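PDB 3EXZ: MaoC-like dehydratase from Rhodospirillum rubrum, which probably catalyses the reversible addition or removal of water on an acyl thioester substrate, as in other MaoC-like hot-dog hydratases. Local coordinates for residues Ser16-Val21 against Gly95-Val100; Ala24-Phe29 against Leu53-Trp58; Ser48-Leu53 against Pro89-Pro94; His59-Thr64 against Val132-Thr137; His99-Val104 against Asp124-Arg129. One frame throughout, in Å; residues are numbered along the deposited sequence.

Contact 1: Ser16-Val21 against Gly95-Val100; sequences SARHRV and GDELHV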
# COMPACT_ATOMS: atom_id res chain seq x y z
N SER A 16 -12.31 7.55 11.61
CA SER A 16 -13.16 6.77 10.72
C SER A 16 -14.10 5.87 11.50
O SER A 16 -14.00 5.75 12.72
CB SER A 16 -12.29 5.86 9.83
OG SER A 16 -11.88 4.69 10.53
N ALA A 17 -15.05 5.27 10.77
CA ALA A 17 -15.94 4.29 11.36
C ALA A 17 -15.08 3.00 11.45
O ALA A 17 -13.91 2.97 11.03
CB ALA A 17 -17.17 4.07 10.50
N ARG A 18 -15.68 1.93 11.96
CA ARG A 18 -14.97 0.69 12.20
C ARG A 18 -15.16 -0.38 11.16
O ARG A 18 -16.11 -0.34 10.39
CB ARG A 18 -15.39 0.16 13.59
CG ARG A 18 -14.38 0.43 14.72
CD ARG A 18 -14.89 1.42 15.76
NE ARG A 18 -14.41 2.78 15.52
CZ ARG A 18 -13.76 3.52 16.42
NH1 ARG A 18 -13.50 3.04 17.63
NH2 ARG A 18 -13.37 4.76 16.11
N HIS A 19 -14.22 -1.31 11.11
CA HIS A 19 -14.32 -2.40 10.16
C HIS A 19 -13.77 -3.66 10.83
O HIS A 19 -12.70 -3.64 11.44
CB HIS A 19 -13.53 -2.08 8.88
CG HIS A 19 -13.48 -3.20 7.90
ND1 HIS A 19 -14.46 -3.43 6.96
CD2 HIS A 19 -12.55 -4.17 7.72
CE1 HIS A 19 -14.13 -4.48 6.23
NE2 HIS A 19 -12.98 -4.95 6.67
N ARG A 20 -14.53 -4.75 10.74
CA ARG A 20 -14.10 -6.01 11.33
C ARG A 20 -13.41 -6.92 10.30
O ARG A 20 -13.97 -7.22 9.23
CB ARG A 20 -15.29 -6.76 11.95
CG ARG A 20 -14.86 -7.74 13.04
CD ARG A 20 -16.03 -8.55 13.57
NE ARG A 20 -15.61 -9.49 14.60
CZ ARG A 20 -15.30 -9.15 15.85
NH1 ARG A 20 -15.37 -7.88 16.23
NH2 ARG A 20 -14.91 -10.09 16.72
N VAL A 21 -12.19 -7.34 10.62
CA VAL A 21 -11.43 -8.22 9.73
C VAL A 21 -11.68 -9.70 10.04
O VAL A 21 -11.43 -10.17 11.15
CB VAL A 21 -9.90 -7.97 9.85
CG1 VAL A 21 -9.16 -8.81 8.81
CG2 VAL A 21 -9.60 -6.50 9.63
N GLY A 95 -10.74 -11.22 13.44
CA GLY A 95 -11.53 -10.80 14.59
C GLY A 95 -11.23 -9.37 15.03
O GLY A 95 -11.93 -8.82 15.88
N ASP A 96 -10.22 -8.75 14.43
CA ASP A 96 -9.83 -7.40 14.82
C ASP A 96 -10.77 -6.30 14.35
O ASP A 96 -11.27 -6.34 13.23
CB ASP A 96 -8.41 -7.09 14.30
CG ASP A 96 -7.29 -7.63 15.21
OD1 ASP A 96 -7.59 -8.33 16.20
OD2 ASP A 96 -6.10 -7.34 14.92
N GLU A 97 -11.06 -5.35 15.23
CA GLU A 97 -11.88 -4.20 14.85
C GLU A 97 -10.92 -3.06 14.55
O GLU A 97 -10.20 -2.58 15.44
CB GLU A 97 -12.82 -3.75 15.97
CG GLU A 97 -14.02 -4.65 16.16
CD GLU A 97 -15.22 -4.23 15.31
OE1 GLU A 97 -15.54 -3.03 15.31
OE2 GLU A 97 -15.83 -5.11 14.66
N LEU A 98 -10.90 -2.62 13.30
CA LEU A 98 -10.03 -1.54 12.90
C LEU A 98 -10.78 -0.23 12.65
O LEU A 98 -11.93 -0.23 12.19
CB LEU A 98 -9.28 -1.88 11.60
CG LEU A 98 -8.56 -3.24 11.51
CD1 LEU A 98 -7.84 -3.37 10.18
CD2 LEU A 98 -7.57 -3.37 12.67
N HIS A 99 -10.12 0.86 12.99
CA HIS A 99 -10.63 2.19 12.69
C HIS A 99 -9.38 3.03 12.47
O HIS A 99 -8.28 2.68 12.94
CB HIS A 99 -11.50 2.77 13.80
CG HIS A 99 -10.73 3.24 14.98
ND1 HIS A 99 -10.17 2.37 15.88
CD2 HIS A 99 -10.38 4.48 15.38
CE1 HIS A 99 -9.50 3.06 16.79
NE2 HIS A 99 -9.61 4.34 16.51
N VAL A 100 -9.51 4.14 11.75
CA VAL A 100 -8.35 4.96 11.48
C VAL A 100 -8.42 6.33 12.13
O VAL A 100 -9.48 6.97 12.14
CB VAL A 100 -8.14 5.16 9.96
CG1 VAL A 100 -6.78 5.83 9.70
CG2 VAL A 100 -8.24 3.82 9.24

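Contact 2: Ala24-Phe29 against Leu53-Trp58; sequences AAIKAF and LAASGW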
# COMPACT_ATOMS: atom_id res chain seq x y z
N ALA A 24 -11.88 -15.36 6.48
CA ALA A 24 -12.18 -15.60 5.07
C ALA A 24 -11.84 -14.42 4.17
O ALA A 24 -11.46 -14.61 3.01
CB ALA A 24 -13.66 -15.98 4.91
N ALA A 25 -11.98 -13.20 4.70
CA ALA A 25 -11.67 -11.98 3.94
C ALA A 25 -10.14 -11.85 3.82
O ALA A 25 -9.63 -11.36 2.82
CB ALA A 25 -12.28 -10.76 4.63
N ILE A 26 -9.42 -12.28 4.85
CA ILE A 26 -7.96 -12.26 4.81
C ILE A 26 -7.50 -13.21 3.68
O ILE A 26 -6.68 -12.83 2.84
CB ILE A 26 -7.38 -12.69 6.17
CG1 ILE A 26 -7.68 -11.59 7.20
CG2 ILE A 26 -5.90 -12.97 6.04
CD1 ILE A 26 -7.24 -11.90 8.62
N LYS A 27 -8.05 -14.43 3.65
CA LYS A 27 -7.68 -15.43 2.64
C LYS A 27 -8.12 -15.05 1.23
O LYS A 27 -7.40 -15.28 0.25
CB LYS A 27 -8.27 -16.79 3.02
CG LYS A 27 -7.80 -17.27 4.39
CD LYS A 27 -8.41 -18.60 4.76
CE LYS A 27 -7.87 -19.09 6.09
NZ LYS A 27 -8.64 -20.24 6.63
N ALA A 28 -9.31 -14.47 1.11
CA ALA A 28 -9.82 -14.01 -0.18
C ALA A 28 -8.86 -12.93 -0.73
O ALA A 28 -8.40 -13.03 -1.87
CB ALA A 28 -11.25 -13.44 -0.02
N PHE A 29 -8.54 -11.90 0.05
CA PHE A 29 -7.61 -10.88 -0.45
C PHE A 29 -6.20 -11.46 -0.70
O PHE A 29 -5.59 -11.21 -1.73
CB PHE A 29 -7.47 -9.72 0.52
CG PHE A 29 -6.63 -8.58 0.02
CD1 PHE A 29 -7.22 -7.48 -0.58
CD2 PHE A 29 -5.24 -8.64 0.09
CE1 PHE A 29 -6.44 -6.41 -1.03
CE2 PHE A 29 -4.45 -7.58 -0.35
CZ PHE A 29 -5.05 -6.47 -0.94
N LEU A 53 -2.58 -16.81 11.76
CA LEU A 53 -3.08 -16.06 10.61
C LEU A 53 -2.92 -14.56 10.82
O LEU A 53 -3.23 -14.03 11.89
CB LEU A 53 -4.57 -16.36 10.37
CG LEU A 53 -5.06 -16.83 8.99
CD1 LEU A 53 -6.40 -16.16 8.67
CD2 LEU A 53 -4.03 -16.52 7.91
N ALA A 54 -2.38 -13.89 9.81
CA ALA A 54 -2.27 -12.44 9.85
C ALA A 54 -2.70 -11.97 8.47
O ALA A 54 -2.61 -12.71 7.48
CB ALA A 54 -0.86 -11.98 10.16
N ALA A 55 -3.20 -10.75 8.39
CA ALA A 55 -3.61 -10.21 7.11
C ALA A 55 -2.38 -9.63 6.41
O ALA A 55 -1.39 -9.27 7.05
CB ALA A 55 -4.67 -9.11 7.31
N SER A 56 -2.43 -9.59 5.09
CA SER A 56 -1.36 -8.98 4.31
C SER A 56 -1.32 -7.48 4.68
O SER A 56 -2.37 -6.85 4.89
CB SER A 56 -1.69 -9.10 2.82
OG SER A 56 -0.85 -8.28 2.03
N GLY A 57 -0.12 -6.92 4.78
CA GLY A 57 0.03 -5.50 5.06
C GLY A 57 -0.71 -4.73 3.98
O GLY A 57 -1.26 -3.65 4.24
N TRP A 58 -0.77 -5.29 2.76
CA TRP A 58 -1.45 -4.65 1.63
C TRP A 58 -2.96 -4.73 1.72
O TRP A 58 -3.68 -3.94 1.12
CB TRP A 58 -0.91 -5.22 0.33
CG TRP A 58 0.55 -4.99 0.25
CD1 TRP A 58 1.53 -5.93 0.39
CD2 TRP A 58 1.20 -3.73 0.10
NE1 TRP A 58 2.77 -5.33 0.32
CE2 TRP A 58 2.59 -3.98 0.13
CE3 TRP A 58 0.75 -2.42 -0.09
CZ2 TRP A 58 3.54 -2.96 0.01
CZ3 TRP A 58 1.69 -1.40 -0.22
CH2 TRP A 58 3.07 -1.67 -0.16
O HOH W 1 -4.87 -10.52 3.80

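Contact 3: Ser48-Leu53 against Pro89-Pro94; sequences SLFGGL and PNPTRP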
# COMPACT_ATOMS: atom_id res chain seq x y z
N SER A 48 5.18 -19.58 11.26
CA SER A 48 5.85 -18.43 10.66
C SER A 48 6.14 -17.38 11.73
O SER A 48 5.81 -17.57 12.90
CB SER A 48 4.94 -17.78 9.61
OG SER A 48 3.79 -17.20 10.21
N LEU A 49 6.77 -16.28 11.33
CA LEU A 49 7.07 -15.19 12.25
C LEU A 49 5.78 -14.63 12.85
O LEU A 49 5.76 -14.17 13.99
CB LEU A 49 7.81 -14.05 11.54
CG LEU A 49 9.33 -14.19 11.34
CD1 LEU A 49 9.95 -12.81 11.12
CD2 LEU A 49 9.94 -14.85 12.58
N PHE A 50 4.71 -14.65 12.05
CA PHE A 50 3.40 -14.15 12.48
C PHE A 50 2.80 -15.07 13.54
O PHE A 50 1.96 -14.65 14.34
CB PHE A 50 2.44 -14.07 11.28
CG PHE A 50 2.85 -13.08 10.22
CD1 PHE A 50 2.51 -11.74 10.34
CD2 PHE A 50 3.61 -13.49 9.12
CE1 PHE A 50 2.93 -10.81 9.38
CE2 PHE A 50 4.03 -12.57 8.16
CZ PHE A 50 3.68 -11.23 8.29
N GLY A 51 3.25 -16.32 13.56
CA GLY A 51 2.73 -17.30 14.51
C GLY A 51 1.22 -17.21 14.58
O GLY A 51 0.67 -16.88 15.63
N GLY A 52 0.55 -17.52 13.47
CA GLY A 52 -0.91 -17.44 13.40
C GLY A 52 -1.35 -16.61 12.20
O GLY A 52 -0.58 -15.80 11.68
N LEU A 53 -2.58 -16.81 11.76
CA LEU A 53 -3.08 -16.06 10.61
C LEU A 53 -2.92 -14.56 10.82
O LEU A 53 -3.23 -14.03 11.89
CB LEU A 53 -4.57 -16.36 10.37
CG LEU A 53 -5.06 -16.83 8.99
CD1 LEU A 53 -6.40 -16.16 8.67
CD2 LEU A 53 -4.03 -16.52 7.91
N PRO A 89 3.51 -1.89 12.38
CA PRO A 89 4.09 -2.24 13.68
C PRO A 89 3.60 -3.57 14.26
O PRO A 89 4.39 -4.37 14.75
CB PRO A 89 3.71 -1.07 14.58
CG PRO A 89 3.46 0.07 13.62
CD PRO A 89 2.79 -0.60 12.45
N ASN A 90 2.29 -3.78 14.22
CA ASN A 90 1.71 -5.01 14.73
C ASN A 90 0.87 -5.68 13.64
O ASN A 90 0.28 -5.01 12.78
CB ASN A 90 0.85 -4.77 15.97
CG ASN A 90 1.62 -4.11 17.11
OD1 ASN A 90 1.80 -2.89 17.13
ND2 ASN A 90 2.10 -4.92 18.05
N PRO A 91 0.84 -7.02 13.64
CA PRO A 91 0.08 -7.80 12.67
C PRO A 91 -1.41 -7.49 12.80
O PRO A 91 -1.87 -7.10 13.87
CB PRO A 91 0.35 -9.25 13.07
CG PRO A 91 1.66 -9.20 13.78
CD PRO A 91 1.60 -7.90 14.55
N THR A 92 -2.15 -7.65 11.70
CA THR A 92 -3.61 -7.49 11.74
C THR A 92 -4.13 -8.92 11.81
O THR A 92 -3.80 -9.77 10.98
CB THR A 92 -4.17 -6.81 10.49
OG1 THR A 92 -3.72 -5.45 10.47
CG2 THR A 92 -5.71 -6.83 10.53
N ARG A 93 -4.98 -9.18 12.80
CA ARG A 93 -5.51 -10.50 13.10
C ARG A 93 -6.98 -10.66 12.79
O ARG A 93 -7.72 -9.68 12.81
CB ARG A 93 -5.33 -10.79 14.57
CG ARG A 93 -3.93 -10.62 15.15
CD ARG A 93 -2.98 -11.65 14.56
NE ARG A 93 -1.66 -11.61 15.18
CZ ARG A 93 -0.66 -12.43 14.85
NH1 ARG A 93 -0.84 -13.35 13.91
NH2 ARG A 93 0.50 -12.35 15.48
N PRO A 94 -7.43 -11.91 12.54
CA PRO A 94 -8.84 -12.21 12.26
C PRO A 94 -9.56 -11.82 13.56
O PRO A 94 -9.05 -12.08 14.66
CB PRO A 94 -8.86 -13.72 12.06
CG PRO A 94 -7.47 -14.07 11.65
CD PRO A 94 -6.58 -13.12 12.42

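Contact 4: His59-Thr64 against Val132-Thr137; sequences HTAAIT and VVQRST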
# COMPACT_ATOMS: atom_id res chain seq x y z
N HIS A 59 -3.45 -5.69 2.51
CA HIS A 59 -4.88 -5.85 2.73
C HIS A 59 -5.25 -4.78 3.79
O HIS A 59 -6.26 -4.08 3.66
CB HIS A 59 -5.18 -7.26 3.24
CG HIS A 59 -6.63 -7.53 3.46
ND1 HIS A 59 -7.08 -8.61 4.18
CD2 HIS A 59 -7.74 -6.87 3.04
CE1 HIS A 59 -8.40 -8.61 4.20
NE2 HIS A 59 -8.82 -7.56 3.51
N THR A 60 -4.42 -4.63 4.82
CA THR A 60 -4.62 -3.61 5.85
C THR A 60 -4.57 -2.22 5.20
O THR A 60 -5.39 -1.35 5.53
CB THR A 60 -3.54 -3.74 6.95
OG1 THR A 60 -3.73 -4.99 7.62
CG2 THR A 60 -3.66 -2.62 7.98
N ALA A 61 -3.64 -2.00 4.27
CA ALA A 61 -3.53 -0.70 3.59
C ALA A 61 -4.80 -0.42 2.76
O ALA A 61 -5.30 0.71 2.76
CB ALA A 61 -2.26 -0.67 2.69
N ALA A 62 -5.33 -1.44 2.08
CA ALA A 62 -6.56 -1.28 1.26
C ALA A 62 -7.79 -0.95 2.13
O ALA A 62 -8.58 -0.07 1.78
CB ALA A 62 -6.82 -2.55 0.44
N ILE A 63 -7.94 -1.67 3.24
CA ILE A 63 -9.03 -1.43 4.21
C ILE A 63 -8.86 -0.01 4.78
O ILE A 63 -9.85 0.70 5.01
CB ILE A 63 -8.95 -2.46 5.37
CG1 ILE A 63 -9.40 -3.82 4.87
CG2 ILE A 63 -9.80 -2.01 6.55
CD1 ILE A 63 -9.17 -4.94 5.88
N THR A 64 -7.62 0.41 4.99
CA THR A 64 -7.38 1.76 5.51
C THR A 64 -7.88 2.79 4.51
O THR A 64 -8.53 3.76 4.90
CB THR A 64 -5.88 1.99 5.81
OG1 THR A 64 -5.51 1.20 6.95
CG2 THR A 64 -5.61 3.47 6.11
N VAL A 132 -1.21 -0.12 16.96
CA VAL A 132 -1.14 0.35 15.59
C VAL A 132 -0.77 -0.78 14.63
O VAL A 132 0.34 -1.32 14.69
CB VAL A 132 -0.07 1.47 15.45
CG1 VAL A 132 -0.06 2.02 14.03
CG2 VAL A 132 -0.35 2.58 16.46
N VAL A 133 -1.71 -1.15 13.75
CA VAL A 133 -1.43 -2.19 12.75
C VAL A 133 -0.90 -1.56 11.45
O VAL A 133 -0.44 -2.26 10.55
CB VAL A 133 -2.65 -3.10 12.46
CG1 VAL A 133 -3.06 -3.80 13.75
CG2 VAL A 133 -3.80 -2.32 11.85
N GLN A 134 -0.98 -0.23 11.35
CA GLN A 134 -0.43 0.46 10.19
C GLN A 134 -0.35 1.95 10.43
O GLN A 134 -1.24 2.54 11.03
CB GLN A 134 -1.27 0.25 8.91
CG GLN A 134 -0.63 0.89 7.67
CD GLN A 134 -1.48 0.77 6.41
OE1 GLN A 134 -2.15 1.73 5.99
NE2 GLN A 134 -1.45 -0.40 5.79
N ARG A 135 0.76 2.54 9.99
CA ARG A 135 0.90 3.98 10.04
C ARG A 135 1.27 4.38 8.62
O ARG A 135 2.19 3.82 8.01
CB ARG A 135 1.97 4.47 11.01
CG ARG A 135 2.39 5.90 10.72
CD ARG A 135 3.24 6.45 11.86
NE ARG A 135 2.45 6.61 13.08
CZ ARG A 135 2.89 7.22 14.17
NH1 ARG A 135 4.11 7.75 14.19
NH2 ARG A 135 2.11 7.32 15.24
N SER A 136 0.50 5.32 8.08
CA SER A 136 0.71 5.83 6.75
C SER A 136 0.82 7.35 6.84
O SER A 136 -0.16 8.04 7.13
CB SER A 136 -0.48 5.42 5.86
OG SER A 136 -0.30 5.85 4.52
N THR A 137 2.03 7.88 6.66
CA THR A 137 2.26 9.33 6.67
C THR A 137 2.22 9.66 5.17
O THR A 137 3.21 9.53 4.45
CB THR A 137 3.61 9.68 7.29
OG1 THR A 137 3.65 9.16 8.62
CG2 THR A 137 3.80 11.20 7.34

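Contact 5: His99-Val104 against Asp124-Arg129; sequences HVETTV and DTLNQR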
# COMPACT_ATOMS: atom_id res chain seq x y z
N HIS A 99 -10.12 0.86 12.99
CA HIS A 99 -10.63 2.19 12.69
C HIS A 99 -9.38 3.03 12.47
O HIS A 99 -8.28 2.68 12.94
CB HIS A 99 -11.50 2.77 13.80
CG HIS A 99 -10.73 3.24 14.98
ND1 HIS A 99 -10.17 2.37 15.88
CD2 HIS A 99 -10.38 4.48 15.38
CE1 HIS A 99 -9.50 3.06 16.79
NE2 HIS A 99 -9.61 4.34 16.51
N VAL A 100 -9.51 4.14 11.75
CA VAL A 100 -8.35 4.96 11.48
C VAL A 100 -8.42 6.33 12.13
O VAL A 100 -9.48 6.97 12.14
CB VAL A 100 -8.14 5.16 9.96
CG1 VAL A 100 -6.78 5.83 9.70
CG2 VAL A 100 -8.24 3.82 9.24
N GLU A 101 -7.29 6.75 12.72
CA GLU A 101 -7.17 8.08 13.32
C GLU A 101 -6.15 8.91 12.50
O GLU A 101 -4.95 8.61 12.50
CB GLU A 101 -6.73 7.98 14.79
CG GLU A 101 -7.89 7.65 15.73
CD GLU A 101 -7.44 7.40 17.16
OE1 GLU A 101 -6.33 7.84 17.52
OE2 GLU A 101 -8.21 6.75 17.91
N THR A 102 -6.63 9.94 11.82
CA THR A 102 -5.76 10.76 10.98
C THR A 102 -5.46 12.15 11.52
O THR A 102 -6.35 12.83 12.02
CB THR A 102 -6.37 10.88 9.54
OG1 THR A 102 -6.68 9.57 9.04
CG2 THR A 102 -5.39 11.55 8.57
N THR A 103 -4.19 12.55 11.44
CA THR A 103 -3.77 13.87 11.92
C THR A 103 -3.06 14.65 10.81
O THR A 103 -2.20 14.09 10.12
CB THR A 103 -2.77 13.78 13.12
OG1 THR A 103 -3.34 12.99 14.17
CG2 THR A 103 -2.43 15.18 13.66
N VAL A 104 -3.43 15.91 10.63
CA VAL A 104 -2.78 16.79 9.65
C VAL A 104 -1.49 17.28 10.34
O VAL A 104 -1.53 17.93 11.39
CB VAL A 104 -3.66 18.00 9.29
CG1 VAL A 104 -2.96 18.85 8.22
CG2 VAL A 104 -5.01 17.52 8.78
N ASP A 124 -3.15 6.50 11.45
CA ASP A 124 -2.79 5.35 12.26
C ASP A 124 -4.01 4.43 12.31
O ASP A 124 -5.09 4.83 12.75
CB ASP A 124 -2.39 5.77 13.68
CG ASP A 124 -0.99 6.35 13.76
OD1 ASP A 124 -0.58 6.76 14.87
OD2 ASP A 124 -0.29 6.39 12.72
N THR A 125 -3.84 3.21 11.81
CA THR A 125 -4.91 2.22 11.82
C THR A 125 -4.71 1.43 13.11
O THR A 125 -3.64 0.86 13.35
CB THR A 125 -4.82 1.31 10.60
OG1 THR A 125 -4.52 2.11 9.46
CG2 THR A 125 -6.17 0.58 10.38
N LEU A 126 -5.74 1.41 13.94
CA LEU A 126 -5.67 0.74 15.23
C LEU A 126 -6.70 -0.36 15.39
O LEU A 126 -7.79 -0.29 14.81
CB LEU A 126 -5.92 1.76 16.35
CG LEU A 126 -5.29 3.16 16.26
CD1 LEU A 126 -5.97 4.09 17.26
CD2 LEU A 126 -3.80 3.08 16.54
N ASN A 127 -6.35 -1.38 16.17
CA ASN A 127 -7.30 -2.43 16.49
C ASN A 127 -7.94 -2.08 17.85
O ASN A 127 -7.63 -1.03 18.44
CB ASN A 127 -6.67 -3.82 16.54
CG ASN A 127 -5.49 -3.90 17.47
OD1 ASN A 127 -5.38 -3.16 18.45
ND2 ASN A 127 -4.58 -4.83 17.18
N GLN A 128 -8.81 -2.94 18.35
CA GLN A 128 -9.52 -2.70 19.61
C GLN A 128 -8.64 -2.63 20.84
O GLN A 128 -9.09 -2.20 21.90
CB GLN A 128 -10.61 -3.76 19.81
CG GLN A 128 -10.10 -5.18 19.75
CD GLN A 128 -10.25 -5.78 18.36
OE1 GLN A 128 -9.45 -5.52 17.46
NE2 GLN A 128 -11.30 -6.58 18.18
N ARG A 129 -7.40 -3.07 20.70
CA ARG A 129 -6.46 -3.04 21.82
C ARG A 129 -5.63 -1.76 21.82
O ARG A 129 -4.73 -1.60 22.65
CB ARG A 129 -5.54 -4.26 21.77
CG ARG A 129 -6.04 -5.42 22.62
CD ARG A 129 -6.62 -6.53 21.78
NE ARG A 129 -5.61 -7.15 20.92
CZ ARG A 129 -4.54 -7.80 21.37
NH1 ARG A 129 -4.33 -7.92 22.68
NH2 ARG A 129 -3.68 -8.33 20.51

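Contact 1: Ser16-Val21 against Gly95-Val100
Ser16 OG is gripped twice: it accepts from Val100 N at 2.7 Å in a nearly straight bond (N-H...O 170°) and donates to Ala17 O in its own segment. With chi1 at 80°, OG sits between the backbone N and the carbonyl carbon, and this brings the hydroxyl to the neighbouring strand, where it serves as acceptor in place of a backbone carbonyl. Ser16 N completes the pairing by donating to Val100 O. Further on the register becomes regular and antiparallel. His19 N donates to Leu98 O at 2.8 Å and Leu98 N returns the bond to His19 O, Arg20 and Glu97 form a non-hydrogen-bonded pair, and Val21 N reaches Asp96 O. This joins strand 13-20, outermost in this chain's sheet, to strand 97-109 in the antiparallel sheet of the hot-dog fold. On the face of Arg20 and Glu97, Arg20 NH1 makes a salt bridge to Glu97 OE2 at 3.2 Å, with the oxygen close to the guanidinium plane and met on its anti side. Arg18, its chain bent at chi2 and chi3, lays its guanidinium flat on the His99 ring, centres 3.7 Å apart and planes at 22°, with CZ over one face near the rim. The face of His19 and Leu98 looks to helix 57-72; beside it Val21 CG2 meets Leu98 CD1 at 3.6 Å. Just before strand 97-109, Gly95 N donates to Val21 O at 2.6 Å, nearly along the C=O axis.

Contact 2: Ala24-Phe29 against Leu53-Trp58
Ile26 points from helix 23-33 toward the loop that leads into helix 57-72, the long central helix of the hot-dog fold, and packs on Ala55. Its two branches divide the work: CG1 meets Ala55 CB at 3.9 Å, while CG2, anti to the backbone N, lies 3.6 Å from Ala54 O and also touches Ala55 CA. Lys27 crosses Leu53 at about a right angle. Its extended chain brings CE to 4.2 Å from Leu53 CD1, a grazing contact only, and its NZ continues to a salt bridge with Glu42. On the far side of Ile26, Phe29 has CG anti to the backbone N (chi1 -175°), and the outer end of its ring approaches the start of the central helix, CZ 3.5 Å from Trp58 O. The ring also stacks with His59 and packs on Phe29 of the second subunit, which places this end of the contact at the dimer interface. Ser56 is the N-cap of helix 57-72: its OG accepts from Trp58 N at 3.1 Å and has a second partner in Asp34. The polar link between the segments runs through a water, which donates to Ile26 O at 3.1 Å and accepts from Ser56 N at 2.9 Å.

Contact 3: Ser48-Leu53 against Pro89-Pro94
Arg93 presents the edge of its guanidinium to the backbone carbonyls of Phe50 and Leu53, while Pro91 CB lies over one of its faces, 3.6 Å above the plane and offset toward the rim. The Phe50 ring is also met at its edge by that proline, CD1 to Pro91 CB 4.3 Å; elsewhere it meets the Phe38 ring, is edge-to-face with His39, and packs on Ile80 of the second subunit. Pro91 CB thus touches both flat groups, the face of one and the edge of the other. The polar grip is end-on and converges on one atom: Arg93 NH1 reaches Phe50 O at 3.1 Å and NH2 reaches the same oxygen at 3.0 Å, with the oxygen only 5° out of the guanidinium plane. NH2 lies in the carbonyl plane, whereas NH1 stands above it. NH1 also donates to Leu53 O at 3.2 Å, from well above that carbonyl plane (61° out of it). A bend at chi2 (-66°) folds CD back to within 3.6 Å of Leu53 O, bringing the chain alongside the carbonyl that its tip also holds. The two acceptors together fix the rotation of the guanidinium. Apolar packing closes the other end, where Leu53 CD1 meets Pro94 CG at 3.8 Å, the two side chains crossing obliquely. The Phe50 carbonyl belongs to a type I beta turn, Ser48 to Gly51, closed by Gly51 N on Ser48 O. One arginine thus bridges a carbonyl of the turn and that of Leu53 beyond it, tying the approach to the central helix of the hot-dog fold to the proline-rich connection between strands 81-87 and 97-109.

Contact 4: His59-Thr64 against Val132-Thr137
Gln134 reaches from strand 134-137 to segment 59-64 of helix 57-72, sliding past Thr60 in the opposite direction until the end of its chain, CD, lies 3.8 Å from Ala61 CA. This is the tight part. The chain is extended, with CG anti to the backbone N (chi1 -176°). Nearer the strand, Thr60 CG2 fills the angle between Gln134 CB at 3.8 Å and Val133 CG2 at 3.9 Å. Val133 and Gln134 both face Thr125, a classic beta bulge, and so both can turn toward the helix. The looser part follows. With the axes 9.6 Å apart at their closest and 61° between their directions, the strand leaves the helix. Arg135 points to the other side of the sheet, where it is partly exposed and makes a salt bridge with Asp124. Within the helix, Thr64 OG1 donates to Thr60 O at 2.9 Å, while Thr64 N reaches the same oxygen from the opposite face of its plane. Thr60 OG1 bonds to Thr92 OG1, and Thr64 OG1 to Thr125 OG1. Polar groups thus line the interface between central helix and sheet, and the threonine hydroxyls meet their needs through partners inside the protein, consistent with a buried interface that is not purely apolar.

Contact 5: His99-Val104 against Asp124-Arg129
Leu126 CD1 leans on a histidine-carboxylate pair formed within a single strand. His99 NE2 donates to Glu101 OE2, two residues on and on the same face of the sheet, at 3.1 Å and nearly straight (N-H...O 173°). The oxygen lies in the ring plane, yet the nitrogen approaches it from above the carboxylate plane, 37° out. Leu126 crosses Glu101 at about a right angle, and its CD1 touches both partners, 3.5 Å from Glu101 OE2 and 3.7 Å from His99 CE1. The bond therefore has a methyl group against it, which with the NE2 grip probably limits rotation of both side chains. With CG anti to the carbonyl carbon and the chain extended beyond it, Glu101 runs out far enough to meet the imidazole. Behind this face the backbones pair closely. Leu126 N donates to His99 O at 3.0 Å and Glu101 N to Asp124 O at 2.9 Å, each with a return bond, while Val100 and Thr125 form the non-hydrogen-bonded pair between them. Val100 CG2 and Thr125 CG2 meet at 4.0 Å on the opposite face, under helix 57-72, where Val100 also meets Leu67 and Leu68. Past Leu126 the strand ends in an Asx turn, Asn127 OD1 accepting from Arg129 N at 3.0 Å. The whole is an antiparallel beta hairpin, strands 97-109 and 116-126, at the middle of the hot-dog sheet.

How the contacts relate
Contacts 4 and 2 are buried, contact 4 nearest the chain's centre (about 4 Å between centres); contacts 1 and 5 are partly buried, and contact 3 lies at the surface. Contacts 1 and 5 share His99 and Val100, flanking strand 97-109 on its two edges, and rest mainly on backbone bonds, to which contact 1 adds a serine hydroxyl and a salt bridge. Contact 4 sets the central helix on the same sheet through side-chain packing, with no backbone pairing. Contacts 2 and 3 share Leu53, and both touch the second subunit: one packs apolar groups and a bridging water, the other depends on a cation and carbonyls. Ala55 N to Thr92 O (2.8 Å) joins them.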